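Lysin (PDB 6IST) is a phage endolysin that binds calcium through its CHAP domain and probably cleaves peptide bonds in the peptidoglycan of its enterococcal host. Local coordinates at residues C[41-46]-C[56-61]; C[64-69]-C[127-132]; C[74-79]-C[135-140]; C[107-112]-C[120-125]. All coordinates share one frame; numbering follows the deposited sequence.

Interaction 1: residues C[41-46]-C[56-61]; sequences FGWRPY and PLPAGF
W43 and P58 mark the nearest approach of the two backbones, their CA atoms 7.2 Å apart, a spacing bridged by side chains and one water. Segment 41-46 leaves a helix at G42, where phi turns positive. Segment 56-61 finishes in a type II turn from P58 to F61, evidenced by F61 N bonding to P58 O at 3.2 Å. The W43 indole is the centre of the contact. Its CG lies anti to the backbone N (chi1 173°), and P58 CG sits over one face of the indole, 3.5 Å from the centroid of the five-membered ring and 17° off its normal, a CH-pi contact. P45 CG covers the opposite face. At the far end of the indole, CH2 meets the L57 branch CD2 at 3.7 Å. In the plane of the indole, NE1 donates to a water at 3.1 Å, which in turn donates to P56 O at 2.7 Å. F61 completes an aromatic cluster: its CE2 lies 3.6 Å from W43 CE3, and its CZ edge meets the face of F41 in a T-shaped pair with planes at 74°. The cluster rests on M37 of helix 29-41, which both W43 and F61 touch. W43 and P58 also reach V215 of strand 215-219, which pairs through its backbone with G42 and R44, while F41 and F61 border P139 beyond strand 132-137.

Interaction 2: residues C[64-69]-C[127-132]; sequences IRTTSS and HNMDGV
The type II turn M129-V132, which carries the chain from strand 123-128 to strand 132-137, meets T66, S68 and S69 of the loop leaving strand 62-65. In the six-stranded antiparallel sheet, strand 123-128 is outermost at one end, whereas 132-137 lies next to 62-65 at the other, which is consistent with a curled sheet whose two ends come near each other here. The turn is held by V132 N bonding to M129 O at 3.1 Å, and an Asx turn overlaps its start: N128 OD1 accepts from D130 N at 3.0 Å, the donor standing above the carbonyl plane of N128. M129 is the main contributor. Its chain bends twice, at chi2 (-66°) and chi3 (-77°), and the CE methyl ends against the loop. M129 CE lies 3.7 Å from T66 OG1 and equally near the carbonyl carbon of S68, while M129 SD passes S69 CA at 3.8 Å; the T66 and M129 side chains cross at about a right angle. V132 CG1 also approaches T66 OG1, at 3.8 Å. R65 NH2 makes a weak bond to T66 O at 3.4 Å; its guanidinium also forms a cation-pi contact with W133. S69 OG is hydrogen-bonded to R99 O. M129 and V132 both touch F104 of strand 103-108. The chemistry is thus chiefly that of a thioether and a methyl against loop backbone and one hydroxyl, T66 OG1. That oxygen is buried without a partner in the model, with M129 CE and V132 CG1 as its neighbours across the contact, which probably carries a desolvation cost.

Interaction 3: residues C[74-79]-C[135-140]; sequences AGDVMI and VIRPPY
The carboxylate of D76 lies at the edge of the R137 guanidinium, the two planes only 6° apart, forming a side-on, two-point salt bridge. R137 NE donates to D76 OD1 at 2.8 Å and R137 NH2 to D76 OD2 at 2.7 Å, both bonds almost straight and both on the syn lone pairs. The R137 chain is extended as far as CD and then bends at chi3 (-54°), which turns NE aside to meet the carboxylate. Each side has a further partner, since K73 N also binds D76 OD2 and Q71 O accepts from R137 NH2; the two groups are therefore fixed in rotation as well as position. The other flat group, the Y140 ring, has G75 O at its edge and near its plane, and Y140 OH donates to that oxygen at 2.7 Å. Beyond these polar contacts, from V77 and I136 onward, the chains pair as antiparallel strands of the CHAP-domain sheet, strand 77-79 against strand 135-137 with axes at 159°. V77 and I136 form the hydrogen-bonded pair, V77 N to I136 O and I136 N to V77 O, each 2.8 Å; M78 and V135 form the next, non-hydrogen-bonded pair. M78 and V135 lie side by side on one face, M78 SD to V135 CG1 at 3.7 Å, and V135 CG2 comes within 3.6 Å of D76 OD2, giving the carboxylate an apolar flank. On the other face V77 and I136 meet through their CB atoms, with V77 packed on T33 and M37 of helix 29-41. I79 CD1 extends the apolar contact to I136 CG1 at 3.9 Å.

Interaction 4: residues C[107-112]-C[120-125]; sequences VDQNWI and SPAAAI
The I125 side chain overlaps W111 and I112 together: I125 CD1 meets W111 CD1 at 3.6 Å, and its spacing to I112 CD1, 3.3 Å, is unusually short and of doubtful weight. The two isoleucines slide past each other in opposite directions. I125 CG2, anti to the backbone N, comes to 3.6 Å from W111 NE1. The indole and the isoleucine cross obliquely. I112 CD1 also rests on A123 CB at 3.7 Å. Alongside, the chain returns as an antiparallel pair: D108 and A123 exchange backbone bonds, D108 N to A123 O at 3.0 Å and A123 N to D108 O at 2.9 Å. The adjacent pair, V107 with A124, is non-hydrogen-bonded, and V107 CG1 also touches A122 CB. The loop end is fastened by S120, whose OG stands between the backbone N and the carbonyl carbon (chi1 66°) and donates to I112 O at 2.7 Å. One water accepts from W111 N and can bond to the carbonyls of D108 and P121; a second can bond to I112 O and P121 O. Q109 OE1 and NE2 are hydrogen-bonded to V19 N and Q28 O, the side chain about 7 Å from the calcium ion. D108 OD2 is hydrogen-bonded to H90 NE2 and H127 NE2, and OD1 to S106 OG. A carboxylate held by two imidazoles and a hydroxyl has little rotational freedom, consistent with D108 orienting H90 in a possible Cys-His-Asp triad with C29.

Overall arrangement
Interactions 2, 3 and 4 lie on one six-stranded antiparallel sheet, while interaction 1 stands beside it, where strand 43-44 joins the mixed sheet of strand 215-219. Along the chain interaction 1 closes first; interactions 2 and 3 then cross, and interaction 4 is nested inside both. The centres of interactions 1 and 3 are about 11 Å apart, linked by F41 on P138 and F61 on I136. Interaction 3 meets interaction 2, whose centre is about 13 Å away, through I64 O and V135 N. Interactions 2 and 4 share strand 123-128 and meet where H127 bonds D108. The series thus runs from the border with the mixed sheet to the possible Cys-His-Asp triad.

Interaction 1: residues C[41-46]-C[56-61]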
loop_
_atom_site.group_PDB
_atom_site.type_symbol
_atom_site.label_atom_id
_atom_site.label_comp_id
_atom_site.label_asym_id
_atom_site.label_seq_id
_atom_site.Cartn_x
_atom_site.Cartn_y
_atom_site.Cartn_z
ATOM N N PHE C 41 -13.144 -3.437 -1.565
ATOM C CA PHE C 41 -12.207 -2.954 -2.577
ATOM C C PHE C 41 -10.956 -2.267 -2.040
ATOM O O PHE C 41 -10.131 -1.860 -2.815
ATOM C CB PHE C 41 -12.939 -1.999 -3.482
ATOM C CG PHE C 41 -13.965 -2.672 -4.302
ATOM C CD1 PHE C 41 -13.582 -3.383 -5.392
ATOM C CD2 PHE C 41 -15.311 -2.624 -3.954
ATOM C CE1 PHE C 41 -14.539 -3.993 -6.179
ATOM C CE2 PHE C 41 -16.250 -3.289 -4.694
ATOM C CZ PHE C 41 -15.846 -4.013 -5.768
ATOM N N GLY C 42 -10.858 -2.106 -0.743
ATOM C CA GLY C 42 -9.684 -1.459 -0.132
ATOM C C GLY C 42 -9.641 0.021 -0.522
ATOM O O GLY C 42 -8.573 0.641 -0.443
ATOM N N TRP C 43 -10.778 0.591 -0.885
ATOM C CA TRP C 43 -10.876 2.017 -1.296
ATOM C C TRP C 43 -11.616 2.761 -0.177
ATOM O O TRP C 43 -12.754 2.376 0.161
ATOM C CB TRP C 43 -11.644 2.143 -2.574
ATOM C CG TRP C 43 -11.940 3.606 -2.975
ATOM C CD1 TRP C 43 -11.093 4.660 -2.867
ATOM C CD2 TRP C 43 -13.101 4.097 -3.585
ATOM N NE1 TRP C 43 -11.667 5.781 -3.325
ATOM C CE2 TRP C 43 -12.896 5.453 -3.843
ATOM C CE3 TRP C 43 -14.289 3.521 -4.012
ATOM C CZ2 TRP C 43 -13.857 6.233 -4.406
ATOM C CZ3 TRP C 43 -15.240 4.312 -4.559
ATOM C CH2 TRP C 43 -15.026 5.649 -4.773
ATOM N N ARG C 44 -11.031 3.833 0.381
ATOM C CA ARG C 44 -11.774 4.747 1.297
ATOM C C ARG C 44 -12.135 6.048 0.535
ATOM O O ARG C 44 -11.292 6.925 0.335
ATOM C CB ARG C 44 -10.955 5.061 2.571
ATOM C CG ARG C 44 -11.652 5.994 3.517
ATOM C CD ARG C 44 -10.889 6.200 4.857
ATOM N NE ARG C 44 -9.949 7.331 4.654
ATOM C CZ ARG C 44 -9.150 7.909 5.575
ATOM N NH1 ARG C 44 -8.382 8.952 5.225
ATOM N NH2 ARG C 44 -9.163 7.505 6.846
ATOM N N PRO C 45 -13.389 6.169 0.068
ATOM C CA PRO C 45 -13.796 7.395 -0.572
ATOM C C PRO C 45 -13.637 8.530 0.391
ATOM O O PRO C 45 -13.822 8.370 1.560
ATOM C CB PRO C 45 -15.308 7.165 -0.890
ATOM C CG PRO C 45 -15.459 5.674 -0.882
ATOM C CD PRO C 45 -14.498 5.183 0.162
ATOM N N TYR C 46 -13.394 9.686 -0.167
ATOM C CA TYR C 46 -13.107 10.877 0.595
ATOM C C TYR C 46 -14.316 11.806 0.641
ATOM O O TYR C 46 -15.134 11.854 -0.256
ATOM C CB TYR C 46 -11.923 11.553 -0.082
ATOM C CG TYR C 46 -11.607 12.838 0.533
ATOM C CD1 TYR C 46 -10.857 12.887 1.721
ATOM C CD2 TYR C 46 -12.056 14.027 -0.036
ATOM C CE1 TYR C 46 -10.553 14.109 2.313
ATOM C CE2 TYR C 46 -11.773 15.248 0.574
ATOM C CZ TYR C 46 -11.013 15.270 1.725
ATOM O OH TYR C 46 -10.719 16.469 2.304
ATOM N N PRO C 56 -11.061 11.463 -7.565
ATOM C CA PRO C 56 -10.451 10.351 -8.319
ATOM C C PRO C 56 -10.865 8.970 -7.806
ATOM O O PRO C 56 -11.197 8.775 -6.601
ATOM C CB PRO C 56 -8.930 10.555 -8.103
ATOM C CG PRO C 56 -8.779 11.804 -7.310
ATOM C CD PRO C 56 -10.090 12.161 -6.702
ATOM N N LEU C 57 -10.829 8.011 -8.733
ATOM C CA LEU C 57 -11.280 6.665 -8.455
ATOM C C LEU C 57 -10.165 5.675 -8.670
ATOM O O LEU C 57 -9.351 5.888 -9.519
ATOM C CB LEU C 57 -12.418 6.304 -9.390
ATOM C CG LEU C 57 -13.622 7.258 -9.300
ATOM C CD1 LEU C 57 -14.674 6.784 -10.263
ATOM C CD2 LEU C 57 -14.248 7.331 -7.938
ATOM N N PRO C 58 -10.149 4.575 -7.914
ATOM C CA PRO C 58 -9.136 3.570 -8.103
ATOM C C PRO C 58 -9.257 2.885 -9.452
ATOM O O PRO C 58 -10.302 2.938 -10.096
ATOM C CB PRO C 58 -9.406 2.549 -6.967
ATOM C CG PRO C 58 -10.196 3.332 -5.936
ATOM C CD PRO C 58 -11.027 4.252 -6.762
ATOM N N ALA C 59 -8.181 2.222 -9.834
ATOM C CA ALA C 59 -8.161 1.421 -11.053
ATOM C C ALA C 59 -9.352 0.521 -11.173
ATOM O O ALA C 59 -9.717 -0.149 -10.199
ATOM C CB ALA C 59 -6.871 0.576 -11.079
ATOM N N GLY C 60 -9.927 0.469 -12.378
ATOM C CA GLY C 60 -11.033 -0.421 -12.655
ATOM C C GLY C 60 -12.422 0.212 -12.429
ATOM O O GLY C 60 -13.423 -0.261 -13.009
ATOM N N PHE C 61 -12.511 1.262 -11.601
ATOM C CA PHE C 61 -13.784 1.929 -11.317
ATOM C C PHE C 61 -14.244 2.835 -12.460
ATOM O O PHE C 61 -13.452 3.461 -13.141
ATOM C CB PHE C 61 -13.686 2.772 -10.018
ATOM C CG PHE C 61 -13.757 1.961 -8.763
ATOM C CD1 PHE C 61 -12.705 1.122 -8.394
ATOM C CD2 PHE C 61 -14.863 2.041 -7.931
ATOM C CE1 PHE C 61 -12.741 0.384 -7.215
ATOM C CE2 PHE C 61 -14.936 1.282 -6.792
ATOM C CZ PHE C 61 -13.885 0.450 -6.424
HETATM O O HOH W 1 -11.200 8.758 -3.925
#

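Interaction 2: residues C[64-69]-C[127-132]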
loop_
_atom_site.group_PDB
_atom_site.type_symbol
_atom_site.label_atom_id
_atom_site.label_comp_id
_atom_site.label_asym_id
_atom_site.label_seq_id
_atom_site.Cartn_x
_atom_site.Cartn_y
_atom_site.Cartn_z
ATOM N N ILE C 64 -20.521 7.172 -14.050
ATOM C CA ILE C 64 -21.460 7.429 -15.109
ATOM C C ILE C 64 -22.555 8.361 -14.611
ATOM O O ILE C 64 -23.241 8.058 -13.628
ATOM C CB ILE C 64 -22.160 6.089 -15.579
ATOM C CG1 ILE C 64 -21.129 5.006 -15.849
ATOM C CG2 ILE C 64 -23.041 6.341 -16.795
ATOM C CD1 ILE C 64 -21.643 3.570 -15.936
ATOM N N ARG C 65 -22.736 9.475 -15.294
ATOM C CA ARG C 65 -23.897 10.336 -15.103
ATOM C C ARG C 65 -25.117 9.586 -15.613
ATOM O O ARG C 65 -25.089 9.085 -16.719
ATOM C CB ARG C 65 -23.774 11.587 -15.944
ATOM C CG ARG C 65 -23.235 12.777 -15.224
ATOM C CD ARG C 65 -24.295 13.841 -15.012
ATOM N NE ARG C 65 -25.523 13.284 -14.503
ATOM C CZ ARG C 65 -26.621 13.986 -14.236
ATOM N NH1 ARG C 65 -26.639 15.311 -14.426
ATOM N NH2 ARG C 65 -27.709 13.358 -13.753
ATOM N N THR C 66 -26.159 9.444 -14.819
ATOM C CA THR C 66 -27.271 8.648 -15.255
ATOM C C THR C 66 -28.465 9.537 -15.532
ATOM O O THR C 66 -28.875 10.290 -14.663
ATOM C CB THR C 66 -27.640 7.549 -14.253
ATOM O OG1 THR C 66 -27.882 8.118 -12.974
ATOM C CG2 THR C 66 -26.521 6.485 -14.149
ATOM N N THR C 67 -29.011 9.392 -16.737
ATOM C CA THR C 67 -30.244 10.016 -17.183
ATOM C C THR C 67 -31.464 9.130 -16.851
ATOM O O THR C 67 -32.568 9.608 -16.752
ATOM C CB THR C 67 -30.125 10.338 -18.723
ATOM O OG1 THR C 67 -31.299 10.968 -19.192
ATOM C CG2 THR C 67 -29.908 9.109 -19.577
ATOM N N SER C 68 -31.251 7.840 -16.600
ATOM C CA SER C 68 -32.359 6.894 -16.511
ATOM C C SER C 68 -32.020 5.803 -15.525
ATOM O O SER C 68 -30.882 5.357 -15.491
ATOM C CB SER C 68 -32.528 6.236 -17.893
ATOM O OG SER C 68 -33.469 5.190 -17.796
ATOM N N SER C 69 -33.030 5.292 -14.821
ATOM C CA SER C 69 -32.890 4.252 -13.853
ATOM C C SER C 69 -32.434 2.996 -14.487
ATOM O O SER C 69 -31.802 2.172 -13.863
ATOM C CB SER C 69 -34.211 4.021 -13.143
ATOM O OG SER C 69 -35.233 3.716 -14.090
ATOM N N HIS C 127 -36.469 3.888 -4.515
ATOM C CA HIS C 127 -36.315 5.299 -4.921
ATOM C C HIS C 127 -36.838 5.605 -6.312
ATOM O O HIS C 127 -36.911 4.740 -7.178
ATOM C CB HIS C 127 -34.828 5.618 -4.992
ATOM C CG HIS C 127 -34.149 5.767 -3.658
ATOM N ND1 HIS C 127 -34.314 6.886 -2.875
ATOM C CD2 HIS C 127 -33.228 4.998 -3.026
ATOM C CE1 HIS C 127 -33.466 6.831 -1.849
ATOM N NE2 HIS C 127 -32.844 5.664 -1.877
ATOM N N ASN C 128 -37.094 6.888 -6.576
ATOM C CA ASN C 128 -37.125 7.405 -7.921
ATOM C C ASN C 128 -35.811 8.166 -8.182
ATOM O O ASN C 128 -34.894 8.224 -7.333
ATOM C CB ASN C 128 -38.383 8.254 -8.165
ATOM C CG ASN C 128 -38.403 9.501 -7.290
ATOM O OD1 ASN C 128 -37.374 10.000 -6.867
ATOM N ND2 ASN C 128 -39.586 9.964 -6.975
ATOM N N MET C 129 -35.776 8.785 -9.333
ATOM C CA MET C 129 -34.575 9.425 -9.826
ATOM C C MET C 129 -34.466 10.899 -9.450
ATOM O O MET C 129 -33.479 11.532 -9.854
ATOM C CB MET C 129 -34.492 9.251 -11.361
ATOM C CG MET C 129 -34.186 7.789 -11.807
ATOM S SD MET C 129 -32.588 7.161 -11.352
ATOM C CE MET C 129 -31.509 7.976 -12.555
ATOM N N ASP C 130 -35.356 11.404 -8.602
ATOM C CA ASP C 130 -35.264 12.817 -8.175
ATOM C C ASP C 130 -33.968 13.093 -7.388
ATOM O O ASP C 130 -33.674 12.433 -6.402
ATOM C CB ASP C 130 -36.455 13.210 -7.340
ATOM C CG ASP C 130 -37.763 13.283 -8.159
ATOM O OD1 ASP C 130 -37.720 13.069 -9.396
ATOM O OD2 ASP C 130 -38.837 13.526 -7.538
ATOM N N GLY C 131 -33.178 14.038 -7.912
ATOM C CA GLY C 131 -31.844 14.374 -7.351
ATOM C C GLY C 131 -30.653 13.512 -7.697
ATOM O O GLY C 131 -29.526 13.771 -7.210
ATOM N N VAL C 132 -30.888 12.384 -8.367
ATOM C CA VAL C 132 -29.806 11.450 -8.728
ATOM C C VAL C 132 -28.892 12.002 -9.768
ATOM O O VAL C 132 -29.321 12.458 -10.785
ATOM C CB VAL C 132 -30.361 10.090 -9.183
ATOM C CG1 VAL C 132 -29.222 9.121 -9.549
ATOM C CG2 VAL C 132 -31.148 9.502 -8.045
#

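Interaction 3: residues C[74-79]-C[135-140]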
loop_
_atom_site.group_PDB
_atom_site.type_symbol
_atom_site.label_atom_id
_atom_site.label_comp_id
_atom_site.label_asym_id
_atom_site.label_seq_id
_atom_site.Cartn_x
_atom_site.Cartn_y
_atom_site.Cartn_z
ATOM N N ALA C 74 -27.021 -3.581 -10.258
ATOM C CA ALA C 74 -26.829 -4.003 -8.908
ATOM C C ALA C 74 -25.345 -3.918 -8.522
ATOM O O ALA C 74 -24.464 -4.170 -9.357
ATOM C CB ALA C 74 -27.341 -5.428 -8.732
ATOM N N GLY C 75 -25.112 -3.317 -7.376
ATOM C CA GLY C 75 -23.775 -3.188 -6.774
ATOM C C GLY C 75 -23.131 -1.834 -7.109
ATOM O O GLY C 75 -22.011 -1.556 -6.639
ATOM N N ASP C 76 -23.867 -1.011 -7.804
ATOM C CA ASP C 76 -23.463 0.382 -8.114
ATOM C C ASP C 76 -23.554 1.184 -6.832
ATOM O O ASP C 76 -24.408 0.917 -5.976
ATOM C CB ASP C 76 -24.388 1.017 -9.105
ATOM C CG ASP C 76 -24.061 0.663 -10.567
ATOM O OD1 ASP C 76 -22.981 0.067 -10.829
ATOM O OD2 ASP C 76 -24.867 1.095 -11.444
ATOM N N VAL C 77 -22.636 2.131 -6.675
ATOM C CA VAL C 77 -22.713 3.136 -5.597
ATOM C C VAL C 77 -23.515 4.303 -6.207
ATOM O O VAL C 77 -23.125 4.859 -7.222
ATOM C CB VAL C 77 -21.309 3.617 -5.187
ATOM C CG1 VAL C 77 -21.441 4.818 -4.243
ATOM C CG2 VAL C 77 -20.460 2.513 -4.585
ATOM N N MET C 78 -24.646 4.676 -5.606
ATOM C CA MET C 78 -25.522 5.694 -6.069
ATOM C C MET C 78 -25.095 6.984 -5.506
ATOM O O MET C 78 -24.676 7.091 -4.333
ATOM C CB MET C 78 -26.920 5.408 -5.538
ATOM C CG MET C 78 -27.492 4.118 -5.977
ATOM S SD MET C 78 -27.692 3.864 -7.719
ATOM C CE MET C 78 -28.340 5.495 -8.223
ATOM N N ILE C 79 -25.209 7.972 -6.322
ATOM C CA ILE C 79 -24.892 9.332 -5.988
ATOM C C ILE C 79 -26.056 10.268 -6.279
ATOM O O ILE C 79 -26.493 10.397 -7.434
ATOM C CB ILE C 79 -23.665 9.786 -6.803
ATOM C CG1 ILE C 79 -22.511 8.769 -6.820
ATOM C CG2 ILE C 79 -23.201 11.152 -6.275
ATOM C CD1 ILE C 79 -21.486 9.124 -7.863
ATOM N N VAL C 135 -23.773 7.106 -10.879
ATOM C CA VAL C 135 -23.291 5.970 -10.225
ATOM C C VAL C 135 -21.793 5.880 -10.281
ATOM O O VAL C 135 -21.201 6.480 -11.196
ATOM C CB VAL C 135 -23.866 4.677 -10.780
ATOM C CG1 VAL C 135 -25.359 4.641 -10.514
ATOM C CG2 VAL C 135 -23.477 4.376 -12.219
ATOM N N ILE C 136 -21.215 5.249 -9.270
ATOM C CA ILE C 136 -19.830 4.687 -9.371
ATOM C C ILE C 136 -20.027 3.222 -9.480
ATOM O O ILE C 136 -20.738 2.621 -8.662
ATOM C CB ILE C 136 -18.951 5.128 -8.212
ATOM C CG1 ILE C 136 -18.629 6.575 -8.411
ATOM C CG2 ILE C 136 -17.647 4.329 -8.178
ATOM C CD1 ILE C 136 -18.018 7.316 -7.230
ATOM N N ARG C 137 -19.483 2.657 -10.548
ATOM C CA ARG C 137 -19.561 1.221 -10.803
ATOM C C ARG C 137 -18.224 0.570 -10.449
ATOM O O ARG C 137 -17.218 0.802 -11.136
ATOM C CB ARG C 137 -19.943 1.006 -12.250
ATOM C CG ARG C 137 -19.986 -0.442 -12.634
ATOM C CD ARG C 137 -20.905 -0.597 -13.826
ATOM N NE ARG C 137 -22.218 0.000 -13.528
ATOM C CZ ARG C 137 -23.101 0.429 -14.445
ATOM N NH1 ARG C 137 -22.836 0.298 -15.745
ATOM N NH2 ARG C 137 -24.251 0.963 -14.075
ATOM N N PRO C 138 -18.177 -0.180 -9.339
ATOM C CA PRO C 138 -16.931 -0.905 -8.955
ATOM C C PRO C 138 -16.719 -2.037 -9.967
ATOM O O PRO C 138 -17.696 -2.482 -10.639
ATOM C CB PRO C 138 -17.235 -1.527 -7.597
ATOM C CG PRO C 138 -18.381 -0.747 -7.080
ATOM C CD PRO C 138 -19.203 -0.342 -8.304
ATOM N N PRO C 139 -15.505 -2.494 -10.066
ATOM C CA PRO C 139 -15.157 -3.620 -10.963
ATOM C C PRO C 139 -15.477 -4.975 -10.311
ATOM O O PRO C 139 -14.759 -5.449 -9.462
ATOM C CB PRO C 139 -13.679 -3.439 -11.159
ATOM C CG PRO C 139 -13.178 -2.785 -9.944
ATOM C CD PRO C 139 -14.318 -2.018 -9.336
ATOM N N TYR C 140 -16.599 -5.558 -10.670
ATOM C CA TYR C 140 -17.004 -6.842 -10.140
ATOM C C TYR C 140 -16.528 -7.949 -11.113
ATOM O O TYR C 140 -16.420 -7.700 -12.304
ATOM C CB TYR C 140 -18.520 -6.895 -10.028
ATOM C CG TYR C 140 -19.064 -6.036 -8.906
ATOM C CD1 TYR C 140 -18.745 -6.315 -7.594
ATOM C CD2 TYR C 140 -19.858 -4.921 -9.164
ATOM C CE1 TYR C 140 -19.241 -5.542 -6.549
ATOM C CE2 TYR C 140 -20.323 -4.129 -8.107
ATOM C CZ TYR C 140 -19.997 -4.420 -6.807
ATOM O OH TYR C 140 -20.469 -3.582 -5.743
#

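Interaction 4: residues C[107-112]-C[120-125]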
loop_
_atom_site.group_PDB
_atom_site.type_symbol
_atom_site.label_atom_id
_atom_site.label_comp_id
_atom_site.label_asym_id
_atom_site.label_seq_id
_atom_site.Cartn_x
_atom_site.Cartn_y
_atom_site.Cartn_z
ATOM N N VAL C 107 -29.842 0.273 -0.634
ATOM C CA VAL C 107 -29.765 0.248 0.815
ATOM C C VAL C 107 -28.953 1.458 1.192
ATOM O O VAL C 107 -27.861 1.671 0.615
ATOM C CB VAL C 107 -29.082 -1.003 1.292
ATOM C CG1 VAL C 107 -28.672 -0.896 2.719
ATOM C CG2 VAL C 107 -30.017 -2.143 1.072
ATOM N N ASP C 108 -29.556 2.305 1.980
ATOM C CA ASP C 108 -28.996 3.618 2.300
ATOM C C ASP C 108 -29.124 3.808 3.803
ATOM O O ASP C 108 -30.092 3.342 4.422
ATOM C CB ASP C 108 -29.771 4.814 1.737
ATOM C CG ASP C 108 -30.153 4.772 0.241
ATOM O OD1 ASP C 108 -29.703 3.951 -0.576
ATOM O OD2 ASP C 108 -30.812 5.788 -0.142
ATOM N N GLN C 109 -28.162 4.527 4.409
ATOM C CA GLN C 109 -28.331 5.075 5.764
ATOM C C GLN C 109 -28.753 6.464 5.720
ATOM O O GLN C 109 -28.418 7.188 4.773
ATOM C CB GLN C 109 -27.031 4.976 6.570
ATOM C CG GLN C 109 -26.667 3.557 6.845
ATOM C CD GLN C 109 -25.429 3.331 7.674
ATOM O OE1 GLN C 109 -25.298 2.250 8.237
ATOM N NE2 GLN C 109 -24.488 4.276 7.700
ATOM N N ASN C 110 -29.504 6.852 6.747
ATOM C CA ASN C 110 -29.907 8.237 6.927
ATOM C C ASN C 110 -30.838 8.775 5.892
ATOM O O ASN C 110 -30.845 9.999 5.578
ATOM C CB ASN C 110 -28.697 9.157 7.106
ATOM C CG ASN C 110 -29.006 10.314 8.052
ATOM O OD1 ASN C 110 -29.837 10.199 8.923
ATOM N ND2 ASN C 110 -28.369 11.422 7.842
ATOM N N TRP C 111 -31.683 7.891 5.374
ATOM C CA TRP C 111 -32.721 8.258 4.417
ATOM C C TRP C 111 -34.035 8.287 5.164
ATOM O O TRP C 111 -34.709 9.328 5.163
ATOM C CB TRP C 111 -32.795 7.314 3.203
ATOM C CG TRP C 111 -33.916 7.649 2.251
ATOM C CD1 TRP C 111 -35.186 7.110 2.244
ATOM C CD2 TRP C 111 -33.908 8.655 1.270
ATOM N NE1 TRP C 111 -35.927 7.691 1.289
ATOM C CE2 TRP C 111 -35.161 8.617 0.627
ATOM C CE3 TRP C 111 -32.918 9.509 0.769
ATOM C CZ2 TRP C 111 -35.486 9.450 -0.421
ATOM C CZ3 TRP C 111 -33.231 10.330 -0.254
ATOM C CH2 TRP C 111 -34.519 10.300 -0.869
ATOM N N ILE C 112 -34.419 7.155 5.728
ATOM C CA ILE C 112 -35.588 7.070 6.608
ATOM C C ILE C 112 -35.237 7.602 7.995
ATOM O O ILE C 112 -34.196 7.213 8.582
ATOM C CB ILE C 112 -36.046 5.622 6.721
ATOM C CG1 ILE C 112 -36.720 5.261 5.408
ATOM C CG2 ILE C 112 -37.055 5.444 7.866
ATOM C CD1 ILE C 112 -36.750 3.768 5.188
ATOM N N SER C 120 -29.105 7.246 10.597
ATOM C CA SER C 120 -30.147 6.325 11.013
ATOM C C SER C 120 -29.736 5.055 10.379
ATOM O O SER C 120 -28.935 5.085 9.466
ATOM C CB SER C 120 -31.490 6.812 10.406
ATOM O OG SER C 120 -31.582 6.765 8.999
ATOM N N PRO C 121 -30.342 3.968 10.782
ATOM C CA PRO C 121 -29.955 2.662 10.266
ATOM C C PRO C 121 -30.167 2.456 8.768
ATOM O O PRO C 121 -30.972 3.125 8.128
ATOM C CB PRO C 121 -30.879 1.679 11.050
ATOM C CG PRO C 121 -31.478 2.446 12.120
ATOM C CD PRO C 121 -31.429 3.883 11.779
ATOM N N ALA C 122 -29.448 1.487 8.247
ATOM C CA ALA C 122 -29.531 1.114 6.863
ATOM C C ALA C 122 -30.939 0.585 6.603
ATOM O O ALA C 122 -31.503 -0.196 7.427
ATOM C CB ALA C 122 -28.510 0.082 6.534
ATOM N N ALA C 123 -31.489 1.000 5.478
ATOM C CA ALA C 123 -32.794 0.507 5.054
ATOM C C ALA C 123 -32.782 0.274 3.595
ATOM O O ALA C 123 -32.078 0.949 2.824
ATOM C CB ALA C 123 -33.855 1.506 5.429
ATOM N N ALA C 124 -33.633 -0.627 3.134
ATOM C CA ALA C 124 -33.784 -0.862 1.728
ATOM C C ALA C 124 -34.912 0.036 1.226
ATOM O O ALA C 124 -36.014 -0.050 1.708
ATOM C CB ALA C 124 -34.054 -2.347 1.414
ATOM N N ILE C 125 -34.576 0.949 0.317
ATOM C CA ILE C 125 -35.429 2.016 -0.157
ATOM C C ILE C 125 -35.768 1.865 -1.666
ATOM O O ILE C 125 -34.864 1.729 -2.515
ATOM C CB ILE C 125 -34.703 3.373 -0.059
ATOM C CG1 ILE C 125 -34.008 3.580 1.310
ATOM C CG2 ILE C 125 -35.709 4.486 -0.375
ATOM C CD1 ILE C 125 -34.974 3.511 2.425
HETATM O O HOH W 2 -32.120 4.998 5.813
HETATM O O HOH W 3 -33.418 4.309 8.658
#